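Local coordinates for 2-oxoglutarate-dependent dioxygenase DAO (Oryza sativa subsp. indica, PDB 6KUN), which probably oxidises the auxin indole-3-acetic acid irreversibly to inactive 2-oxoindole-3-acetic acid, using iron(II) and 2-oxoglutarate, and so helps keep auxin levels in balance, at residues H39-M49 and T116-L127; G219-L227 and L263-Y272. All coordinates share one frame; numbering follows the deposited sequence.

Contact 1 (H39-M49 and T116-L127); sequences HGVPPGLQAEM and TVKAYAERMHSL
With CG anti to the backbone N (chi1 180°) and a bend at chi2, the side chain of M49 folds over the ring of Y120, where helix 43-57 packs on the long helix 111-138 of this jelly-roll dioxygenase. The short helical segments run at 125° to each other, their axes 9.7 Å apart. M49 CG sits over the centre of the Y120 ring in a CH-pi contact, 3.5 Å from the centroid. M49 SD stands oblique to the same ring, a Met-aromatic contact, and M49 CE goes on to V117 CG2. L45 CG lies at the ring edge, 3.9 Å from Y120 CD1, and L45 CD1 touches A119 CB. T116 CG2 rests 3.6 Å from M49 CA. F211 of strand 211-215 touches V41, Y120 and L127, and M49 reaches F153 and M155 of strand 151-158, so the two helices close over the main sheet.

The loop before helix 43-57 is braced from within: Q46 NE2 donates to V41 O from above the carbonyl plane, and V41 N donates a hydrogen bond to H39 ND1, in the imidazole plane. H39 NE2 bonds G209 O. R123, bent at chi2 and chi3, crosses L45 obliquely, CG to L45 CD2, and meets P42 CD from the opposite direction with NH1; its NH2 makes a weak hydrogen bond to G40 O, 3.0 Å long with an N-H...O angle of 125°.

Contact 2 (G219-L227 and L263-Y272); sequences GQAWSNGRL and LVDGEHPRRY
The guanidinium of R226 and the imidazole of H268 meet with their planes 50° apart, R226 CZ lying 3.9 Å above one face of the ring and offset toward its rim. H268 is less well ordered, so this tilt is approximate. L263 O and D265 CG lie at the edge of the guanidinium, in its plane. The R271 guanidinium has G225 CA over one face, and the Y272 ring presents CD2 to A221 CB at 3.9 Å.

R226 is extended from CG to NE, which carries its head across the 263-272 loop. NE donates to L263 O at 3.0 Å, a fairly straight bond (161°), and NH2 forms a salt bridge with D265 OD2 at 2.7 Å. The carboxylate stands steeply to the guanidinium, their planes 75° apart, and its OD1 receives H268 ND1 through the syn lone pair, so one aspartate joins both groups. Were R226 replaced by alanine, D265 OD2 would probably lose its salt bridge and L263 O one of its donors, with a gap opened beside H268.

N224 supplies the other donor to L263 O, its ND2 lying 3.2 Å away and above the carbonyl plane. Its OD1 accepts R271 N at 2.8 Å, in the carbonyl plane and on a lone pair, and ND2 adds a weak bond to P269 O. This buried amide thus grips the loop from both its ends.

The backbone here is a helix end: N224, at positive phi, is the C-prime residue of a Schellman motif, with G225 N bonded to Q220 O and N224 N to A221 O. S223 to R226 form a type I' turn. The arrangement is that of a Schellman-capped helix end, here helix 217-222, whose following turn clasps a long loop.

How the contacts relate
Both segments of contact 1 precede those of contact 2, and the two sites flank the middle of the molecule, their centres 33 Å and their nearest atoms about 14 Å apart. The larger mixed sheet of the jelly-roll core connects them: strand 211-215, whose F211 supports contact 1, leads almost directly into helix 217-222, which opens contact 2. Between the segments of contact 2 runs strand 242-249, which also backs contact 1. Contact 1 joins two helices outside the sheet, whereas contact 2 fastens a loop between the short strands 256-257 and 275-276. The bound 2-oxoglutarate and indole-3-acetic acid lie about 13 Å from the side chains of Y120 and A221 respectively, so these two side chains do not touch them.

Contact 1 (H39-M49 and T116-L127)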
loop_
_atom_site.group_PDB
_atom_site.type_symbol
_atom_site.label_atom_id
_atom_site.label_comp_id
_atom_site.label_asym_id
_atom_site.label_seq_id
_atom_site.Cartn_x
_atom_site.Cartn_y
_atom_site.Cartn_z
ATOM N N HIS B 39 9.286 3.664 -13.576
ATOM C CA HIS B 39 10.583 3.848 -12.955
ATOM C C HIS B 39 11.311 2.538 -12.698
ATOM O O HIS B 39 12.497 2.561 -12.331
ATOM C CB HIS B 39 10.369 4.590 -11.632
ATOM C CG HIS B 39 9.270 4.002 -10.814
ATOM N ND1 HIS B 39 9.341 2.723 -10.299
ATOM C CD2 HIS B 39 8.035 4.466 -10.512
ATOM C CE1 HIS B 39 8.216 2.452 -9.656
ATOM N NE2 HIS B 39 7.408 3.491 -9.775
ATOM N N GLY B 40 10.624 1.412 -12.824
ATOM C CA GLY B 40 11.260 0.124 -12.750
ATOM C C GLY B 40 11.591 -0.388 -11.366
ATOM O O GLY B 40 12.215 -1.457 -11.270
ATOM N N VAL B 41 11.242 0.334 -10.300
ATOM C CA VAL B 41 11.418 -0.203 -8.940
ATOM C C VAL B 41 10.332 -1.255 -8.751
ATOM O O VAL B 41 9.125 -0.952 -8.849
ATOM C CB VAL B 41 11.330 0.873 -7.851
ATOM C CG1 VAL B 41 11.747 0.300 -6.500
ATOM C CG2 VAL B 41 12.221 2.065 -8.184
ATOM N N PRO B 42 10.693 -2.503 -8.510
ATOM C CA PRO B 42 9.693 -3.576 -8.537
ATOM C C PRO B 42 8.743 -3.463 -7.342
ATOM O O PRO B 42 9.142 -2.982 -6.276
ATOM C CB PRO B 42 10.526 -4.865 -8.495
ATOM C CG PRO B 42 11.943 -4.450 -8.153
ATOM C CD PRO B 42 12.089 -3.013 -8.537
ATOM N N PRO B 43 7.484 -3.882 -7.505
ATOM C CA PRO B 43 6.511 -3.791 -6.401
ATOM C C PRO B 43 6.866 -4.592 -5.164
ATOM O O PRO B 43 6.545 -4.192 -4.034
ATOM C CB PRO B 43 5.216 -4.356 -7.030
ATOM C CG PRO B 43 5.366 -4.120 -8.485
ATOM C CD PRO B 43 6.844 -4.283 -8.778
ATOM N N GLY B 44 7.469 -5.754 -5.350
ATOM C CA GLY B 44 7.873 -6.534 -4.211
ATOM C C GLY B 44 8.871 -5.783 -3.358
ATOM O O GLY B 44 8.761 -5.778 -2.128
ATOM N N LEU B 45 9.859 -5.145 -3.992
ATOM C CA LEU B 45 10.854 -4.384 -3.242
ATOM C C LEU B 45 10.205 -3.202 -2.536
ATOM O O LEU B 45 10.497 -2.920 -1.375
ATOM C CB LEU B 45 11.963 -3.901 -4.198
ATOM C CG LEU B 45 13.057 -3.096 -3.500
ATOM C CD1 LEU B 45 13.751 -3.906 -2.389
ATOM C CD2 LEU B 45 14.061 -2.632 -4.504
ATOM N N GLN B 46 9.294 -2.502 -3.211
ATOM C CA GLN B 46 8.613 -1.403 -2.533
ATOM C C GLN B 46 7.862 -1.897 -1.309
ATOM O O GLN B 46 7.806 -1.200 -0.288
ATOM C CB GLN B 46 7.643 -0.726 -3.499
ATOM C CG GLN B 46 8.321 -0.008 -4.619
ATOM C CD GLN B 46 7.311 0.572 -5.534
ATOM O OE1 GLN B 46 6.470 1.356 -5.098
ATOM N NE2 GLN B 46 7.340 0.164 -6.792
ATOM N N ALA B 47 7.239 -3.072 -1.399
ATOM C CA ALA B 47 6.498 -3.595 -0.253
ATOM C C ALA B 47 7.452 -3.979 0.877
ATOM O O ALA B 47 7.191 -3.738 2.060
ATOM C CB ALA B 47 5.672 -4.824 -0.673
ATOM N N GLU B 48 8.550 -4.598 0.529
ATOM C CA GLU B 48 9.507 -4.996 1.564
ATOM C C GLU B 48 10.107 -3.769 2.254
ATOM O O GLU B 48 10.349 -3.792 3.474
ATOM C CB GLU B 48 10.602 -5.858 0.930
ATOM C CG GLU B 48 10.059 -7.105 0.277
ATOM C CD GLU B 48 11.092 -7.851 -0.526
ATOM O OE1 GLU B 48 12.274 -7.453 -0.489
ATOM O OE2 GLU B 48 10.716 -8.835 -1.202
ATOM N N MET B 49 10.327 -2.688 1.499
ATOM C CA MET B 49 10.900 -1.480 2.079
ATOM C C MET B 49 9.905 -0.774 2.992
ATOM O O MET B 49 10.281 -0.234 4.039
ATOM C CB MET B 49 11.350 -0.535 0.970
ATOM C CG MET B 49 11.945 0.738 1.479
ATOM S SD MET B 49 13.448 0.320 2.381
ATOM C CE MET B 49 14.057 1.977 2.699
ATOM N N THR B 116 17.348 -4.898 2.806
ATOM C CA THR B 116 16.279 -4.228 2.081
ATOM C C THR B 116 16.587 -2.748 1.940
ATOM O O THR B 116 16.460 -2.178 0.859
ATOM C CB THR B 116 14.925 -4.394 2.794
ATOM O OG1 THR B 116 14.532 -5.762 2.828
ATOM C CG2 THR B 116 13.813 -3.577 2.083
ATOM N N VAL B 117 17.058 -2.141 3.022
ATOM C CA VAL B 117 17.425 -0.740 2.991
ATOM C C VAL B 117 18.548 -0.523 1.989
ATOM O O VAL B 117 18.530 0.432 1.197
ATOM C CB VAL B 117 17.814 -0.239 4.389
ATOM C CG1 VAL B 117 18.428 1.185 4.296
ATOM C CG2 VAL B 117 16.627 -0.211 5.280
ATOM N N LYS B 118 19.520 -1.421 1.984
ATOM C CA LYS B 118 20.628 -1.303 1.051
ATOM C C LYS B 118 20.124 -1.341 -0.379
ATOM O O LYS B 118 20.519 -0.500 -1.205
ATOM C CB LYS B 118 21.632 -2.422 1.306
ATOM C CG LYS B 118 22.876 -2.372 0.454
ATOM C CD LYS B 118 23.898 -3.432 0.917
ATOM C CE LYS B 118 25.166 -3.341 0.080
ATOM N NZ LYS B 118 26.374 -3.691 0.859
ATOM N N ALA B 119 19.265 -2.315 -0.699
ATOM C CA ALA B 119 18.783 -2.454 -2.067
ATOM C C ALA B 119 17.978 -1.234 -2.485
ATOM O O ALA B 119 18.153 -0.717 -3.600
ATOM C CB ALA B 119 17.950 -3.742 -2.207
ATOM N N TYR B 120 17.111 -0.765 -1.601
ATOM C CA TYR B 120 16.341 0.398 -1.836
ATOM C C TYR B 120 17.210 1.637 -2.078
ATOM O O TYR B 120 17.004 2.308 -3.012
ATOM C CB TYR B 120 15.293 0.635 -0.758
ATOM C CG TYR B 120 14.049 1.217 -1.268
ATOM C CD1 TYR B 120 13.132 0.421 -1.843
ATOM C CD2 TYR B 120 13.786 2.558 -1.203
ATOM C CE1 TYR B 120 11.983 0.905 -2.313
ATOM C CE2 TYR B 120 12.610 3.062 -1.687
ATOM C CZ TYR B 120 11.715 2.204 -2.229
ATOM O OH TYR B 120 10.532 2.535 -2.762
ATOM N N ALA B 121 18.160 1.900 -1.220
ATOM C CA ALA B 121 19.016 3.083 -1.381
ATOM C C ALA B 121 19.699 3.042 -2.740
ATOM O O ALA B 121 19.689 4.033 -3.504
ATOM C CB ALA B 121 20.058 3.168 -0.259
ATOM N N GLU B 122 20.248 1.884 -3.082
ATOM C CA GLU B 122 20.901 1.707 -4.368
ATOM C C GLU B 122 19.930 1.946 -5.525
ATOM O O GLU B 122 20.272 2.650 -6.489
ATOM C CB GLU B 122 21.481 0.293 -4.432
ATOM C CG GLU B 122 22.716 0.114 -3.587
ATOM C CD GLU B 122 23.092 -1.358 -3.425
ATOM O OE1 GLU B 122 22.306 -2.244 -3.842
ATOM O OE2 GLU B 122 24.173 -1.626 -2.857
ATOM N N ARG B 123 18.706 1.373 -5.439
ATOM C CA ARG B 123 17.744 1.524 -6.518
ATOM C C ARG B 123 17.274 2.971 -6.644
ATOM O O ARG B 123 17.108 3.500 -7.764
ATOM C CB ARG B 123 16.549 0.591 -6.320
ATOM C CG ARG B 123 16.914 -0.873 -6.298
ATOM C CD ARG B 123 17.563 -1.270 -7.579
ATOM N NE ARG B 123 16.679 -0.982 -8.697
ATOM C CZ ARG B 123 15.749 -1.818 -9.131
ATOM N NH1 ARG B 123 15.594 -3.003 -8.545
ATOM N NH2 ARG B 123 14.982 -1.467 -10.155
ATOM N N MET B 124 17.061 3.629 -5.515
ATOM C CA MET B 124 16.694 5.033 -5.561
ATOM C C MET B 124 17.808 5.890 -6.136
ATOM O O MET B 124 17.541 6.897 -6.821
ATOM C CB MET B 124 16.357 5.519 -4.161
ATOM C CG MET B 124 15.102 4.976 -3.595
ATOM S SD MET B 124 13.847 6.243 -3.579
ATOM C CE MET B 124 14.168 6.978 -2.009
ATOM N N HIS B 125 19.058 5.518 -5.883
ATOM C CA HIS B 125 20.145 6.270 -6.491
ATOM C C HIS B 125 20.093 6.169 -8.021
ATOM O O HIS B 125 20.203 7.175 -8.726
ATOM C CB HIS B 125 21.484 5.783 -5.981
ATOM C CG HIS B 125 22.624 6.502 -6.613
ATOM N ND1 HIS B 125 23.523 5.889 -7.452
ATOM C CD2 HIS B 125 22.964 7.806 -6.585
ATOM C CE1 HIS B 125 24.373 6.785 -7.896
ATOM N NE2 HIS B 125 24.070 7.947 -7.358
ATOM N N SER B 126 19.955 4.944 -8.549
ATOM C CA SER B 126 19.849 4.752 -9.991
ATOM C C SER B 126 18.670 5.538 -10.563
ATOM O O SER B 126 18.770 6.124 -11.653
ATOM C CB SER B 126 19.675 3.262 -10.311
ATOM O OG SER B 126 20.837 2.521 -9.989
ATOM N N LEU B 127 17.557 5.567 -9.828
ATOM C CA LEU B 127 16.385 6.289 -10.287
ATOM C C LEU B 127 16.696 7.770 -10.413
ATOM O O LEU B 127 16.425 8.371 -11.446
ATOM C CB LEU B 127 15.201 6.029 -9.370
ATOM C CG LEU B 127 13.889 6.747 -9.671
ATOM C CD1 LEU B 127 13.418 6.482 -11.099
ATOM C CD2 LEU B 127 12.833 6.331 -8.668
#

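Contact 2 (G219-L227 and L263-Y272)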
loop_
_atom_site.group_PDB
_atom_site.type_symbol
_atom_site.label_atom_id
_atom_site.label_comp_id
_atom_site.label_asym_id
_atom_site.label_seq_id
_atom_site.Cartn_x
_atom_site.Cartn_y
_atom_site.Cartn_z
ATOM N N GLY B 219 18.938 23.079 -8.803
ATOM C CA GLY B 219 18.312 22.880 -10.104
ATOM C C GLY B 219 18.034 24.199 -10.827
ATOM O O GLY B 219 18.242 24.322 -12.065
ATOM N N GLN B 220 17.501 25.186 -10.076
ATOM C CA GLN B 220 17.204 26.503 -10.642
ATOM C C GLN B 220 18.481 27.194 -11.095
ATOM O O GLN B 220 18.509 27.827 -12.141
ATOM C CB GLN B 220 16.456 27.337 -9.595
ATOM C CG GLN B 220 16.578 28.873 -9.661
ATOM C CD GLN B 220 15.741 29.514 -10.759
ATOM O OE1 GLN B 220 14.909 28.859 -11.423
ATOM N NE2 GLN B 220 15.984 30.791 -10.978
ATOM N N ALA B 221 19.562 27.057 -10.337
ATOM C CA ALA B 221 20.800 27.749 -10.678
ATOM C C ALA B 221 21.542 27.037 -11.809
ATOM O O ALA B 221 21.969 27.667 -12.781
ATOM C CB ALA B 221 21.693 27.914 -9.439
ATOM N N TRP B 222 21.685 25.727 -11.729
ATOM C CA TRP B 222 22.320 24.965 -12.796
ATOM C C TRP B 222 21.583 25.106 -14.119
ATOM O O TRP B 222 22.201 25.037 -15.190
ATOM C CB TRP B 222 22.374 23.502 -12.369
ATOM C CG TRP B 222 22.926 22.554 -13.360
ATOM C CD1 TRP B 222 24.224 22.093 -13.426
ATOM C CD2 TRP B 222 22.210 21.896 -14.381
ATOM N NE1 TRP B 222 24.340 21.212 -14.469
ATOM C CE2 TRP B 222 23.114 21.062 -15.062
ATOM C CE3 TRP B 222 20.871 21.920 -14.796
ATOM C CZ2 TRP B 222 22.729 20.273 -16.129
ATOM C CZ3 TRP B 222 20.494 21.131 -15.843
ATOM C CH2 TRP B 222 21.419 20.326 -16.510
ATOM N N SER B 223 20.272 25.283 -14.083
ATOM C CA SER B 223 19.502 25.358 -15.320
ATOM C C SER B 223 19.419 26.782 -15.868
ATOM O O SER B 223 18.682 27.031 -16.815
ATOM C CB SER B 223 18.113 24.801 -15.093
ATOM O OG SER B 223 17.334 25.704 -14.332
ATOM N N ASN B 224 20.147 27.699 -15.254
ATOM C CA ASN B 224 20.116 29.113 -15.578
ATOM C C ASN B 224 18.727 29.700 -15.481
ATOM O O ASN B 224 18.328 30.486 -16.329
ATOM C CB ASN B 224 20.685 29.400 -16.960
ATOM C CG ASN B 224 21.049 30.851 -17.105
ATOM O OD1 ASN B 224 21.648 31.427 -16.212
ATOM N ND2 ASN B 224 20.591 31.466 -18.182
ATOM N N GLY B 225 17.979 29.296 -14.473
ATOM C CA GLY B 225 16.644 29.817 -14.281
ATOM C C GLY B 225 15.538 29.060 -14.980
ATOM O O GLY B 225 14.374 29.415 -14.802
ATOM N N ARG B 226 15.851 28.027 -15.751
ATOM C CA ARG B 226 14.841 27.360 -16.556
ATOM C C ARG B 226 14.018 26.327 -15.794
ATOM O O ARG B 226 12.897 25.988 -16.211
ATOM C CB ARG B 226 15.527 26.697 -17.754
ATOM C CG ARG B 226 16.070 27.690 -18.750
ATOM C CD ARG B 226 16.924 27.036 -19.803
ATOM N NE ARG B 226 17.461 28.075 -20.688
ATOM C CZ ARG B 226 16.737 28.680 -21.632
ATOM N NH1 ARG B 226 15.471 28.335 -21.807
ATOM N NH2 ARG B 226 17.284 29.621 -22.390
ATOM N N LEU B 227 14.509 25.809 -14.709
ATOM C CA LEU B 227 13.752 24.830 -13.908
ATOM C C LEU B 227 13.414 25.465 -12.570
ATOM O O LEU B 227 14.303 26.028 -11.910
ATOM C CB LEU B 227 14.546 23.553 -13.696
ATOM C CG LEU B 227 15.112 22.806 -14.897
ATOM C CD1 LEU B 227 15.952 21.646 -14.428
ATOM C CD2 LEU B 227 14.033 22.336 -15.798
ATOM N N LEU B 263 22.393 26.871 -21.926
ATOM C CA LEU B 263 21.170 27.376 -21.311
ATOM C C LEU B 263 21.165 28.895 -21.141
ATOM O O LEU B 263 20.146 29.446 -20.684
ATOM C CB LEU B 263 20.936 26.725 -19.947
ATOM C CG LEU B 263 20.865 25.198 -19.925
ATOM C CD1 LEU B 263 19.995 24.688 -21.041
ATOM C CD2 LEU B 263 22.251 24.607 -20.018
ATOM N N VAL B 264 22.268 29.575 -21.472
ATOM C CA VAL B 264 22.337 31.038 -21.484
ATOM C C VAL B 264 22.381 31.510 -22.935
ATOM O O VAL B 264 23.307 31.169 -23.683
ATOM C CB VAL B 264 23.551 31.574 -20.703
ATOM C CG1 VAL B 264 24.777 30.688 -20.921
ATOM C CG2 VAL B 264 23.831 33.046 -21.121
ATOM N N ASP B 265 21.385 32.306 -23.325
ATOM C CA ASP B 265 21.269 32.814 -24.694
ATOM C C ASP B 265 20.979 34.308 -24.648
ATOM O O ASP B 265 20.902 34.915 -23.575
ATOM C CB ASP B 265 20.179 32.051 -25.468
ATOM C CG ASP B 265 18.899 31.859 -24.661
ATOM O OD1 ASP B 265 18.382 32.845 -24.114
ATOM O OD2 ASP B 265 18.382 30.714 -24.599
ATOM N N GLY B 266 20.819 34.918 -25.831
ATOM C CA GLY B 266 20.502 36.333 -25.881
ATOM C C GLY B 266 19.298 36.702 -25.037
ATOM O O GLY B 266 19.272 37.767 -24.414
ATOM N N GLU B 267 18.288 35.825 -24.995
ATOM C CA GLU B 267 17.045 36.083 -24.276
ATOM C C GLU B 267 17.050 35.579 -22.834
ATOM O O GLU B 267 16.210 36.015 -22.037
ATOM C CB GLU B 267 15.870 35.428 -25.017
ATOM C CG GLU B 267 14.925 36.388 -25.721
ATOM C CD GLU B 267 13.816 36.878 -24.810
ATOM O OE1 GLU B 267 12.935 36.066 -24.454
ATOM O OE2 GLU B 267 13.831 38.078 -24.445
ATOM N N HIS B 268 17.944 34.654 -22.483
ATOM C CA HIS B 268 18.102 34.183 -21.106
ATOM C C HIS B 268 19.584 34.297 -20.757
ATOM O O HIS B 268 20.347 33.340 -20.924
ATOM C CB HIS B 268 17.598 32.750 -20.943
ATOM C CG HIS B 268 16.170 32.554 -21.353
ATOM N ND1 HIS B 268 15.794 32.363 -22.665
ATOM C CD2 HIS B 268 15.029 32.520 -20.626
ATOM C CE1 HIS B 268 14.482 32.221 -22.728
ATOM N NE2 HIS B 268 13.994 32.311 -21.505
ATOM N N PRO B 269 20.035 35.467 -20.306
ATOM C CA PRO B 269 21.453 35.628 -19.941
ATOM C C PRO B 269 21.751 35.009 -18.575
ATOM O O PRO B 269 20.862 34.789 -17.756
ATOM C CB PRO B 269 21.646 37.144 -19.897
ATOM C CG PRO B 269 20.285 37.675 -19.543
ATOM C CD PRO B 269 19.257 36.709 -20.115
ATOM N N ARG B 270 23.028 34.754 -18.354
ATOM C CA ARG B 270 23.499 34.053 -17.162
ATOM C C ARG B 270 23.013 34.691 -15.865
ATOM O O ARG B 270 23.334 35.838 -15.548
ATOM C CB ARG B 270 25.014 34.043 -17.215
ATOM C CG ARG B 270 25.663 33.363 -16.004
ATOM C CD ARG B 270 26.799 32.464 -16.446
ATOM N NE ARG B 270 27.470 31.838 -15.310
ATOM C CZ ARG B 270 26.869 31.067 -14.405
ATOM N NH1 ARG B 270 25.571 30.824 -14.478
ATOM N NH2 ARG B 270 27.574 30.547 -13.413
ATOM N N ARG B 271 22.247 33.918 -15.095
ATOM C CA ARG B 271 21.490 34.438 -13.962
ATOM C C ARG B 271 22.290 34.478 -12.665
ATOM O O ARG B 271 22.139 35.415 -11.881
ATOM C CB ARG B 271 20.222 33.596 -13.726
ATOM C CG ARG B 271 19.179 33.699 -14.841
ATOM C CD ARG B 271 18.177 34.816 -14.594
ATOM N NE ARG B 271 16.883 34.313 -14.135
ATOM C CZ ARG B 271 16.043 33.604 -14.889
ATOM N NH1 ARG B 271 16.370 33.288 -16.140
ATOM N NH2 ARG B 271 14.885 33.195 -14.388
ATOM N N TYR B 272 23.148 33.494 -12.423
ATOM C CA TYR B 272 23.788 33.339 -11.131
ATOM C C TYR B 272 25.280 33.213 -11.317
ATOM O O TYR B 272 25.741 32.609 -12.297
ATOM C CB TYR B 272 23.242 32.119 -10.396
ATOM C CG TYR B 272 21.735 32.135 -10.207
ATOM C CD1 TYR B 272 21.152 32.876 -9.197
ATOM C CD2 TYR B 272 20.912 31.390 -11.020
ATOM C CE1 TYR B 272 19.786 32.866 -9.004
ATOM C CE2 TYR B 272 19.544 31.396 -10.862
ATOM C CZ TYR B 272 18.998 32.124 -9.826
ATOM O OH TYR B 272 17.621 32.139 -9.653
#